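PDB 1UPS: GlcNAc-alpha-1,4-Gal-releasing endo-beta-galactosidase from Clostridium perfringens, which probably hydrolyses internal beta-galactosidic linkages in glycans to release GlcNAc-alpha-1,4-Gal, as a calcium-binding glycoside hydrolase of family 16. Local coordinates for residues Ala260-Val264 against Trp265-Trp269; Leu43-Lys47 against Trp48-Tyr52; Glu220-Pro223 against Thr224-Lys227; Ile106-Phe109 against Ser110-Asp114. All blocks are in the same frame, centred on the assembly; numbering follows the deposited sequence.

Contact 1 (Ala260-Val264 against Trp265-Trp269); sequences AHNDV and WPKEW
Lys267 reaches back from the first residue of strand 267-279 to the loop just before it, and its long chain threads between Val264 and His261. CG stands anti to the carbonyl carbon, and a bend at chi2 (-56°) turns the rest of the chain toward the loop; from there it runs extended. The contact begins at CD, which passes 3.4 Å from Val264 O. CE packs against His261 CB at 3.7 Å and also lies over one face of the Trp265 indole, near its rim. At the tip, NZ donates to two backbone carbonyls, Val264 O at 2.7 Å and Asn262 O at 2.9 Å, and to water 1, which in turn accepts from Asn262 N. A lysine suits this place because its methylenes can line an aromatic wall while its ammonium group gathers two carbonyl oxygens and a water, meeting Asn262 O from above the carbonyl plane.

The loop is shaped for this by Asn262, whose OD1 accepts from Val264 N at 3.1 Å in an Asx turn; its ND2 is held by Thr140 O. Trp265 completes the wall: its CZ2 edge comes 3.4 Å from His261 CD2, the two rings standing oblique with planes 51° apart, while His261 ND1 is hydrogen-bonded to Asp255 OD2. Indole NE1 reaches water 2 in the ring plane, and that water donates to Asp263 OD2. A cis peptide bond precedes Pro266. The whole is a loop containing an Asx turn that leads from strand 246-254 into strand 267-279 of the GH16 beta-sandwich, its carbonyls bound by the lysine that opens the second strand.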
loop_
_atom_site.group_PDB
_atom_site.type_symbol
_atom_site.label_atom_id
_atom_site.label_comp_id
_atom_site.label_asym_id
_atom_site.label_seq_id
_atom_site.Cartn_x
_atom_site.Cartn_y
_atom_site.Cartn_z
ATOM N N ALA A 260 16.979 -18.097 -3.701
ATOM C CA ALA A 260 17.522 -18.774 -4.880
ATOM C C ALA A 260 16.412 -19.573 -5.554
ATOM O O ALA A 260 15.528 -20.117 -4.870
ATOM C CB ALA A 260 18.663 -19.723 -4.462
ATOM N N HIS A 261 16.462 -19.664 -6.887
ATOM C CA HIS A 261 15.459 -20.401 -7.667
ATOM C C HIS A 261 15.337 -21.859 -7.225
ATOM O O HIS A 261 16.350 -22.497 -6.897
ATOM C CB HIS A 261 15.783 -20.364 -9.177
ATOM C CG HIS A 261 17.088 -21.026 -9.555
ATOM N ND1 HIS A 261 18.292 -20.354 -9.539
ATOM C CD2 HIS A 261 17.366 -22.282 -10.001
ATOM C CE1 HIS A 261 19.257 -21.166 -9.944
ATOM N NE2 HIS A 261 18.725 -22.340 -10.239
ATOM N N ASN A 262 14.103 -22.385 -7.222
ATOM C CA ASN A 262 13.936 -23.846 -7.228
ATOM C C ASN A 262 13.998 -24.331 -8.678
ATOM O O ASN A 262 14.329 -23.547 -9.573
ATOM C CB ASN A 262 12.640 -24.291 -6.510
ATOM C CG ASN A 262 11.351 -23.969 -7.304
ATOM O OD1 ASN A 262 11.384 -23.454 -8.431
ATOM N ND2 ASN A 262 10.202 -24.266 -6.686
ATOM N N ASP A 263 13.643 -25.597 -8.925
ATOM C CA ASP A 263 13.874 -26.168 -10.243
ATOM C C ASP A 263 12.650 -26.159 -11.159
ATOM O O ASP A 263 12.644 -26.846 -12.173
ATOM C CB ASP A 263 14.486 -27.573 -10.107
ATOM C CG ASP A 263 15.858 -27.530 -9.462
ATOM O OD1 ASP A 263 16.168 -28.404 -8.612
ATOM O OD2 ASP A 263 16.697 -26.649 -9.762
ATOM N N VAL A 264 11.654 -25.333 -10.820
ATOM C CA VAL A 264 10.451 -25.181 -11.645
ATOM C C VAL A 264 10.554 -23.961 -12.548
ATOM O O VAL A 264 10.678 -22.818 -12.073
ATOM C CB VAL A 264 9.188 -25.051 -10.771
ATOM C CG1 VAL A 264 7.927 -24.961 -11.664
ATOM C CG2 VAL A 264 9.096 -26.248 -9.820
ATOM N N TRP A 265 10.503 -24.209 -13.855
ATOM C CA TRP A 265 10.685 -23.140 -14.846
ATOM C C TRP A 265 9.571 -23.141 -15.895
ATOM O O TRP A 265 8.956 -24.203 -16.162
ATOM C CB TRP A 265 12.031 -23.324 -15.554
ATOM C CG TRP A 265 13.213 -23.141 -14.630
ATOM C CD1 TRP A 265 13.917 -24.122 -13.986
ATOM C CD2 TRP A 265 13.832 -21.902 -14.267
ATOM N NE1 TRP A 265 14.924 -23.565 -13.229
ATOM C CE2 TRP A 265 14.910 -22.205 -13.401
ATOM C CE3 TRP A 265 13.586 -20.558 -14.591
ATOM C CZ2 TRP A 265 15.739 -21.209 -12.838
ATOM C CZ3 TRP A 265 14.413 -19.566 -14.040
ATOM C CH2 TRP A 265 15.482 -19.905 -13.175
ATOM N N PRO A 266 9.312 -21.997 -16.527
ATOM C CA PRO A 266 9.901 -20.683 -16.207
ATOM C C PRO A 266 9.311 -20.081 -14.939
ATOM O O PRO A 266 8.257 -20.563 -14.482
ATOM C CB PRO A 266 9.433 -19.806 -17.379
ATOM C CG PRO A 266 9.041 -20.779 -18.444
ATOM C CD PRO A 266 8.429 -21.936 -17.704
ATOM N N LYS A 267 9.954 -19.047 -14.395
ATOM C CA LYS A 267 9.294 -18.236 -13.361
ATOM C C LYS A 267 8.391 -17.272 -14.116
ATOM O O LYS A 267 8.870 -16.475 -14.938
ATOM C CB LYS A 267 10.297 -17.464 -12.490
ATOM C CG LYS A 267 11.544 -18.246 -12.038
ATOM C CD LYS A 267 11.186 -19.535 -11.274
ATOM C CE LYS A 267 12.489 -20.258 -10.893
ATOM N NZ LYS A 267 12.258 -21.596 -10.239
ATOM N N GLU A 268 7.087 -17.334 -13.853
ATOM C CA GLU A 268 6.175 -16.500 -14.607
ATOM C C GLU A 268 4.941 -16.130 -13.817
ATOM O O GLU A 268 4.500 -16.888 -12.947
ATOM C CB GLU A 268 5.777 -17.173 -15.922
ATOM C CG GLU A 268 5.183 -18.567 -15.816
ATOM C CD GLU A 268 4.992 -19.209 -17.203
ATOM O OE1 GLU A 268 4.006 -19.932 -17.410
ATOM O OE2 GLU A 268 5.824 -18.973 -18.105
ATOM N N TRP A 269 4.399 -14.963 -14.140
ATOM C CA TRP A 269 3.080 -14.547 -13.653
ATOM C C TRP A 269 2.282 -13.895 -14.754
ATOM O O TRP A 269 2.805 -13.654 -15.852
ATOM C CB TRP A 269 3.168 -13.623 -12.430
ATOM C CG TRP A 269 3.758 -12.217 -12.623
ATOM C CD1 TRP A 269 4.842 -11.838 -13.395
ATOM C CD2 TRP A 269 3.307 -11.032 -11.973
ATOM N NE1 TRP A 269 5.068 -10.481 -13.262
ATOM C CE2 TRP A 269 4.144 -9.966 -12.390
ATOM C CE3 TRP A 269 2.269 -10.755 -11.070
ATOM C CZ2 TRP A 269 3.980 -8.652 -11.923
ATOM C CZ3 TRP A 269 2.099 -9.452 -10.615
ATOM C CH2 TRP A 269 2.955 -8.417 -11.037
HETATM O O HOH W 1 11.726 -20.467 -7.589
HETATM O O HOH W 2 16.950 -25.171 -12.059
#

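Contact 2 (Leu43-Lys47 against Trp48-Tyr52); sequences LDREK and WTDYY
Leu43 and Trp48 meet at about a right angle, the leucine methyls lying against the root of the indole side chain. Leu43 CD2 is 3.8 Å from Trp48 CB and equally near Asp50 CB, while CD1 approaches Trp48 CD1. Lys47 comes to the same indole differently: its CB sits over the face of the five-membered ring, 3.9 Å from the centroid, in a CH-pi contact. The remainder of the lysine runs extended away to Ser35 O, and Trp48 NE1 is hydrogen-bonded to Asp36 OD1, tying the loop to strand 30-36.

Arg45 reaches along the loop to Asp50, whose chi1 of 54° sets CG between its backbone N and carbonyl carbon and carries the carboxylate to the guanidinium. NH1 donates to Asp50 OD2 at 3.0 Å and NH2 to Asp50 OD1 at 2.8 Å. Both oxygens lie close to the guanidinium plane, yet the carboxylate plane is turned 63° from it, so each nitrogen approaches its oxygen from above the carboxylate plane.

Backbone bonds shape the loop on the Asp44 side. Asp44 O accepts from both Lys47 N and Trp48 N, and Asp44 OD1 takes Glu46 N in an Asx turn, a role suited to a short carboxylate. Asp50 OD2 also makes a salt bridge with Lys64, and OD1 a hydrogen bond with Tyr67 OH. With these partners gathered round it, this buried carboxylate probably stays ionised, its charge balanced by Arg45 of the same loop and by Lys64.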
loop_
_atom_site.group_PDB
_atom_site.type_symbol
_atom_site.label_atom_id
_atom_site.label_comp_id
_atom_site.label_asym_id
_atom_site.label_seq_id
_atom_site.Cartn_x
_atom_site.Cartn_y
_atom_site.Cartn_z
ATOM N N LEU A 43 3.798 -5.754 -27.054
ATOM C CA LEU A 43 3.808 -4.741 -26.013
ATOM C C LEU A 43 3.593 -3.372 -26.655
ATOM O O LEU A 43 4.207 -3.068 -27.678
ATOM C CB LEU A 43 5.154 -4.764 -25.298
ATOM C CG LEU A 43 5.291 -3.871 -24.068
ATOM C CD1 LEU A 43 4.454 -4.418 -22.907
ATOM C CD2 LEU A 43 6.756 -3.811 -23.659
ATOM N N ASP A 44 2.730 -2.556 -26.055
ATOM C CA ASP A 44 2.438 -1.218 -26.580
ATOM C C ASP A 44 3.600 -0.295 -26.232
ATOM O O ASP A 44 3.755 0.120 -25.076
ATOM C CB ASP A 44 1.132 -0.689 -25.977
ATOM C CG ASP A 44 0.673 0.620 -26.603
ATOM O OD1 ASP A 44 1.491 1.375 -27.167
ATOM O OD2 ASP A 44 -0.518 0.967 -26.576
ATOM N N ARG A 45 4.411 0.034 -27.231
ATOM C CA ARG A 45 5.638 0.784 -26.973
ATOM C C ARG A 45 5.407 2.288 -26.779
ATOM O O ARG A 45 6.346 3.050 -26.507
ATOM C CB ARG A 45 6.678 0.480 -28.059
ATOM C CG ARG A 45 7.095 -0.986 -28.022
ATOM C CD ARG A 45 8.341 -1.320 -28.802
ATOM N NE ARG A 45 8.639 -2.752 -28.718
ATOM C CZ ARG A 45 9.356 -3.319 -27.742
ATOM N NH1 ARG A 45 9.871 -2.577 -26.763
ATOM N NH2 ARG A 45 9.574 -4.632 -27.755
ATOM N N GLU A 46 4.153 2.711 -26.905
ATOM C CA GLU A 46 3.788 4.065 -26.515
ATOM C C GLU A 46 3.564 4.142 -25.003
ATOM O O GLU A 46 3.512 5.238 -24.438
ATOM C CB GLU A 46 2.547 4.549 -27.292
ATOM C CG GLU A 46 2.809 4.867 -28.768
ATOM C CD GLU A 46 3.914 5.895 -28.986
ATOM O OE1 GLU A 46 4.794 5.650 -29.845
ATOM O OE2 GLU A 46 3.908 6.955 -28.314
ATOM N N LYS A 47 3.451 2.988 -24.343
ATOM C CA LYS A 47 3.181 2.945 -22.892
ATOM C C LYS A 47 4.343 2.372 -22.078
ATOM O O LYS A 47 4.575 2.793 -20.932
ATOM C CB LYS A 47 1.919 2.114 -22.618
ATOM C CG LYS A 47 0.664 2.687 -23.249
ATOM C CD LYS A 47 -0.575 1.832 -23.013
ATOM C CE LYS A 47 -1.813 2.565 -23.610
ATOM N NZ LYS A 47 -2.998 1.687 -23.755
ATOM N N TRP A 48 5.050 1.402 -22.664
ATOM C CA TRP A 48 6.059 0.609 -21.943
ATOM C C TRP A 48 7.373 0.476 -22.699
ATOM O O TRP A 48 7.393 0.396 -23.944
ATOM C CB TRP A 48 5.544 -0.825 -21.685
ATOM C CG TRP A 48 4.235 -0.871 -20.977
ATOM C CD1 TRP A 48 3.004 -1.083 -21.541
ATOM C CD2 TRP A 48 4.009 -0.678 -19.576
ATOM N NE1 TRP A 48 2.028 -1.050 -20.570
ATOM C CE2 TRP A 48 2.612 -0.780 -19.360
ATOM C CE3 TRP A 48 4.849 -0.420 -18.475
ATOM C CZ2 TRP A 48 2.032 -0.661 -18.088
ATOM C CZ3 TRP A 48 4.274 -0.293 -17.202
ATOM C CH2 TRP A 48 2.870 -0.402 -17.025
ATOM N N THR A 49 8.458 0.399 -21.933
ATOM C CA THR A 49 9.696 -0.169 -22.432
ATOM C C THR A 49 9.942 -1.545 -21.793
ATOM O O THR A 49 9.517 -1.790 -20.661
ATOM C CB THR A 49 10.878 0.812 -22.244
ATOM O OG1 THR A 49 12.042 0.270 -22.888
ATOM C CG2 THR A 49 11.288 0.989 -20.754
ATOM N N ASP A 50 10.588 -2.448 -22.530
ATOM C CA ASP A 50 10.835 -3.806 -22.026
ATOM C C ASP A 50 12.286 -4.010 -21.570
ATOM O O ASP A 50 12.894 -5.063 -21.769
ATOM C CB ASP A 50 10.353 -4.881 -23.018
ATOM C CG ASP A 50 10.918 -4.707 -24.414
ATOM O OD1 ASP A 50 10.582 -5.554 -25.288
ATOM O OD2 ASP A 50 11.672 -3.764 -24.739
ATOM N N TYR A 51 12.823 -2.985 -20.922
ATOM C CA TYR A 51 14.128 -3.075 -20.291
ATOM C C TYR A 51 14.014 -2.654 -18.833
ATOM O O TYR A 51 13.270 -1.704 -18.506
ATOM C CB TYR A 51 15.114 -2.143 -20.989
ATOM C CG TYR A 51 15.502 -2.574 -22.388
ATOM C CD1 TYR A 51 14.686 -2.271 -23.482
ATOM C CD2 TYR A 51 16.696 -3.253 -22.620
ATOM C CE1 TYR A 51 15.040 -2.667 -24.775
ATOM C CE2 TYR A 51 17.068 -3.646 -23.913
ATOM C CZ TYR A 51 16.234 -3.342 -24.980
ATOM O OH TYR A 51 16.597 -3.705 -26.256
ATOM N N TYR A 52 14.791 -3.316 -17.975
ATOM C CA TYR A 52 14.773 -3.046 -16.549
ATOM C C TYR A 52 15.871 -2.006 -16.241
ATOM O O TYR A 52 17.049 -2.286 -16.446
ATOM C CB TYR A 52 15.000 -4.373 -15.783
ATOM C CG TYR A 52 14.970 -4.259 -14.263
ATOM C CD1 TYR A 52 14.195 -3.283 -13.626
ATOM C CD2 TYR A 52 15.709 -5.142 -13.468
ATOM C CE1 TYR A 52 14.182 -3.176 -12.204
ATOM C CE2 TYR A 52 15.697 -5.057 -12.064
ATOM C CZ TYR A 52 14.932 -4.071 -11.445
ATOM O OH TYR A 52 14.947 -3.980 -10.066
HETATM O O HOH W 3 9.105 2.572 -25.793
#

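Contact 3 (Glu220-Pro223 against Thr224-Lys227); sequences EWTP and TALK
Thr222 OG1 is gripped by two backbone amides from across the turn, Thr224 N at 3.1 Å and Ala225 N at 3.2 Å. The hydroxyl is brought there by a chi1 of 71°, which sets OG1 between the backbone N and the carbonyl carbon of its own residue, facing into the bend. Threonine fits because a short branched side chain can offer an acceptor to the amides while its methyl, CG2, lies anti to the carbonyl carbon, clear of them. Thr222 N, meanwhile, donates almost straight to Ala225 O at 3.0 Å, closing the end of the hairpin, and Pro223, whose ring already restricts phi, occupies the corner.

Beyond the turn the strands pair in antiparallel fashion. Glu220 and Lys227 form a hydrogen-bonded pair: Glu220 N meets Lys227 O at 2.7 Å, in the carbonyl plane, and Lys227 N returns to Glu220 O at 2.9 Å. Trp221 and Leu226 make the next, non-hydrogen-bonded pair. Their side chains lie side by side and point the same way, Leu226 CD2 touching Trp221 CD1 at 3.5 Å. Trp221 NE1 is hydrogen-bonded to Pro242 O, and Tyr128 meets the indole edge-to-face.

On the face that carries Glu220 and Lys227, Glu220 OE1 turns to Tyr30 and Tyr283, and its OE2 stays 7.0 Å from Lys227 NZ. Attraction between the opposite charges is therefore probably modest; the direct links across the hairpin are the backbone bonds, the Thr222 hydroxyl and the Trp221-Leu226 contact.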
loop_
_atom_site.group_PDB
_atom_site.type_symbol
_atom_site.label_atom_id
_atom_site.label_comp_id
_atom_site.label_asym_id
_atom_site.label_seq_id
_atom_site.Cartn_x
_atom_site.Cartn_y
_atom_site.Cartn_z
ATOM N N GLU A 220 -5.094 3.352 -3.827
ATOM C CA GLU A 220 -5.494 4.742 -4.008
ATOM C C GLU A 220 -4.477 5.632 -3.307
ATOM O O GLU A 220 -4.262 5.530 -2.091
ATOM C CB GLU A 220 -6.923 5.024 -3.498
ATOM C CG GLU A 220 -7.366 6.442 -3.876
ATOM C CD GLU A 220 -8.870 6.592 -4.084
ATOM O OE1 GLU A 220 -9.286 7.223 -5.080
ATOM O OE2 GLU A 220 -9.631 6.092 -3.250
ATOM N N TRP A 221 -3.839 6.482 -4.105
ATOM C CA TRP A 221 -2.768 7.362 -3.651
ATOM C C TRP A 221 -3.344 8.773 -3.680
ATOM O O TRP A 221 -3.686 9.293 -4.737
ATOM C CB TRP A 221 -1.562 7.196 -4.587
ATOM C CG TRP A 221 -0.474 8.269 -4.556
ATOM C CD1 TRP A 221 -0.132 9.117 -3.523
ATOM C CD2 TRP A 221 0.424 8.554 -5.615
ATOM N NE1 TRP A 221 0.928 9.916 -3.899
ATOM C CE2 TRP A 221 1.284 9.599 -5.184
ATOM C CE3 TRP A 221 0.580 8.049 -6.916
ATOM C CZ2 TRP A 221 2.274 10.152 -6.009
ATOM C CZ3 TRP A 221 1.574 8.579 -7.726
ATOM C CH2 TRP A 221 2.411 9.624 -7.266
ATOM N N THR A 222 -3.513 9.355 -2.498
ATOM C CA THR A 222 -4.055 10.709 -2.363
ATOM C C THR A 222 -2.974 11.577 -1.707
ATOM O O THR A 222 -1.947 11.065 -1.276
ATOM C CB THR A 222 -5.323 10.725 -1.481
ATOM O OG1 THR A 222 -4.955 10.471 -0.114
ATOM C CG2 THR A 222 -6.273 9.579 -1.845
ATOM N N PRO A 223 -3.208 12.880 -1.602
ATOM C CA PRO A 223 -2.294 13.754 -0.862
ATOM C C PRO A 223 -2.113 13.357 0.606
ATOM O O PRO A 223 -1.139 13.798 1.228
ATOM C CB PRO A 223 -2.982 15.120 -0.964
ATOM C CG PRO A 223 -3.719 15.040 -2.225
ATOM C CD PRO A 223 -4.307 13.644 -2.225
ATOM N N THR A 224 -3.012 12.535 1.139
ATOM C CA THR A 224 -3.006 12.180 2.562
ATOM C C THR A 224 -2.419 10.797 2.878
ATOM O O THR A 224 -1.800 10.596 3.943
ATOM C CB THR A 224 -4.457 12.262 3.100
ATOM O OG1 THR A 224 -4.862 13.634 3.109
ATOM C CG2 THR A 224 -4.541 11.866 4.577
ATOM N N ALA A 225 -2.620 9.850 1.968
ATOM C CA ALA A 225 -2.373 8.438 2.296
ATOM C C ALA A 225 -2.277 7.537 1.079
ATOM O O ALA A 225 -2.655 7.931 -0.039
ATOM C CB ALA A 225 -3.507 7.916 3.239
ATOM N N LEU A 226 -1.762 6.327 1.322
ATOM C CA LEU A 226 -1.806 5.206 0.385
ATOM C C LEU A 226 -2.746 4.150 0.964
ATOM O O LEU A 226 -2.545 3.662 2.080
ATOM C CB LEU A 226 -0.399 4.594 0.193
ATOM C CG LEU A 226 0.719 5.616 -0.106
ATOM C CD1 LEU A 226 2.051 4.895 -0.216
ATOM C CD2 LEU A 226 0.415 6.383 -1.387
ATOM N N LYS A 227 -3.773 3.800 0.199
ATOM C CA LYS A 227 -4.755 2.820 0.663
ATOM C C LYS A 227 -4.770 1.663 -0.316
ATOM O O LYS A 227 -4.907 1.867 -1.530
ATOM C CB LYS A 227 -6.131 3.485 0.767
ATOM C CG LYS A 227 -6.185 4.439 1.957
ATOM C CD LYS A 227 -7.527 5.104 2.134
ATOM C CE LYS A 227 -7.479 6.035 3.369
ATOM N NZ LYS A 227 -8.862 6.568 3.691
#

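Contact 4 (Ile106-Phe109 against Ser110-Asp114); sequences IHNF and SGTTD
With chi1 at -160°, CG of Asn108 is roughly anti to the backbone N, and chi2 near zero then turns the amide so that it faces Thr112. The amide thereby reinforces a type I beta turn from Asn108 to Gly111, closed by Gly111 N donating to Asn108 O at 3.1 Å. It works in both directions: OD1 accepts from Thr112 N at 3.1 Å, while ND2 meets a lone pair of Thr112 O at 2.8 Å, and that oxygen lies close to the plane of the Asn108 amide. Asparagine suits the site because one flat group supplies an acceptor and a donor to the same residue.

Gly111 has positive phi (60°), a conformation that a residue without a side chain adopts readily. Phe109, its CG set by a chi1 of 57°, lays the ring beside the following peptide, with CG 3.3 Å from Ser110 N. Around the turn, Asn108 and Thr112 touch Trp56, and Ser110 and Thr112 touch His89 of helix 87-90. Thr112 OG1 in turn accepts from Asp114 N, an ST turn. Water 4 bridges the bend, donating to Asn108 OD1 at 2.7 Å and accepting from Ser110 N at 3.2 Å.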
loop_
_atom_site.group_PDB
_atom_site.type_symbol
_atom_site.label_atom_id
_atom_site.label_comp_id
_atom_site.label_asym_id
_atom_site.label_seq_id
_atom_site.Cartn_x
_atom_site.Cartn_y
_atom_site.Cartn_z
ATOM N N ILE A 106 17.287 7.078 -12.440
ATOM C CA ILE A 106 16.119 6.637 -11.660
ATOM C C ILE A 106 16.400 5.419 -10.761
ATOM O O ILE A 106 16.894 4.388 -11.234
ATOM C CB ILE A 106 14.895 6.358 -12.561
ATOM C CG1 ILE A 106 14.473 7.641 -13.304
ATOM C CG2 ILE A 106 13.734 5.836 -11.685
ATOM C CD1 ILE A 106 14.141 8.860 -12.367
ATOM N N HIS A 107 16.054 5.549 -9.479
ATOM C CA HIS A 107 16.063 4.416 -8.531
ATOM C C HIS A 107 17.463 3.797 -8.386
ATOM O O HIS A 107 17.725 2.643 -8.811
ATOM C CB HIS A 107 15.015 3.344 -8.893
ATOM C CG HIS A 107 14.873 2.286 -7.837
ATOM N ND1 HIS A 107 14.369 2.557 -6.584
ATOM C CD2 HIS A 107 15.211 0.975 -7.835
ATOM C CE1 HIS A 107 14.411 1.458 -5.848
ATOM N NE2 HIS A 107 14.899 0.479 -6.592
ATOM N N ASN A 108 18.335 4.588 -7.773
ATOM C CA ASN A 108 19.729 4.202 -7.537
ATOM C C ASN A 108 19.885 3.323 -6.299
ATOM O O ASN A 108 20.452 3.738 -5.280
ATOM C CB ASN A 108 20.622 5.448 -7.455
ATOM C CG ASN A 108 22.079 5.123 -7.699
ATOM O OD1 ASN A 108 22.427 3.950 -7.902
ATOM N ND2 ASN A 108 22.933 6.150 -7.731
ATOM N N PHE A 109 19.371 2.098 -6.393
ATOM C CA PHE A 109 19.339 1.183 -5.252
ATOM C C PHE A 109 20.761 0.840 -4.787
ATOM O O PHE A 109 20.976 0.550 -3.609
ATOM C CB PHE A 109 18.584 -0.114 -5.598
ATOM C CG PHE A 109 19.152 -0.851 -6.772
ATOM C CD1 PHE A 109 20.142 -1.832 -6.600
ATOM C CD2 PHE A 109 18.704 -0.580 -8.054
ATOM C CE1 PHE A 109 20.680 -2.501 -7.702
ATOM C CE2 PHE A 109 19.237 -1.237 -9.158
ATOM C CZ PHE A 109 20.231 -2.207 -8.982
ATOM N N SER A 110 21.719 0.912 -5.702
ATOM C CA SER A 110 23.113 0.561 -5.372
ATOM C C SER A 110 23.972 1.766 -4.960
ATOM O O SER A 110 25.110 1.594 -4.505
ATOM C CB SER A 110 23.759 -0.178 -6.538
ATOM O OG SER A 110 24.084 0.717 -7.596
ATOM N N GLY A 111 23.426 2.976 -5.104
ATOM C CA GLY A 111 24.181 4.202 -4.835
ATOM C C GLY A 111 25.424 4.373 -5.704
ATOM O O GLY A 111 26.417 4.965 -5.266
ATOM N N THR A 112 25.378 3.870 -6.931
ATOM C CA THR A 112 26.488 4.030 -7.871
ATOM C C THR A 112 26.576 5.448 -8.476
ATOM O O THR A 112 25.570 6.162 -8.565
ATOM C CB THR A 112 26.410 2.978 -8.988
ATOM O OG1 THR A 112 27.561 3.107 -9.840
ATOM C CG2 THR A 112 25.222 3.259 -9.940
ATOM N N THR A 113 27.782 5.857 -8.891
ATOM C CA THR A 113 27.908 7.105 -9.650
ATOM C C THR A 113 27.939 6.827 -11.146
ATOM O O THR A 113 28.058 7.751 -11.956
ATOM C CB THR A 113 29.165 7.910 -9.236
ATOM O OG1 THR A 113 30.314 7.045 -9.230
ATOM C CG2 THR A 113 29.050 8.383 -7.796
ATOM N N ASP A 114 27.848 5.552 -11.505
ATOM C CA ASP A 114 27.938 5.108 -12.895
ATOM C C ASP A 114 26.575 5.070 -13.614
ATOM O O ASP A 114 26.045 3.993 -13.906
ATOM C CB ASP A 114 28.565 3.710 -12.956
ATOM C CG ASP A 114 30.085 3.722 -12.872
ATOM O OD1 ASP A 114 30.723 4.805 -12.775
ATOM O OD2 ASP A 114 30.739 2.653 -12.895
HETATM O O HOH W 4 21.675 1.491 -8.866
#

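In the fold
Along the chain the order is contact 2, contact 4, contact 3 and contact 1, in series and all within the GH16 family region. Contacts 1 and 3 reach the same antiparallel sheet through strand 267-279 and hairpin 215-221/225-230, yet their centres are about 34 Å apart. Contacts 2 and 4 sit in loops and are the nearest pair, about 22 Å between centres and about 5 Å between nearest atoms, without touching. Contact 2 also lies near the calcium site: the side chain of Lys47 is about 7 Å from that of the calcium ligand Glu37 and about 11 Å from the ion. The four are thus separate local turns in connections of the beta-sandwich, no two of which touch.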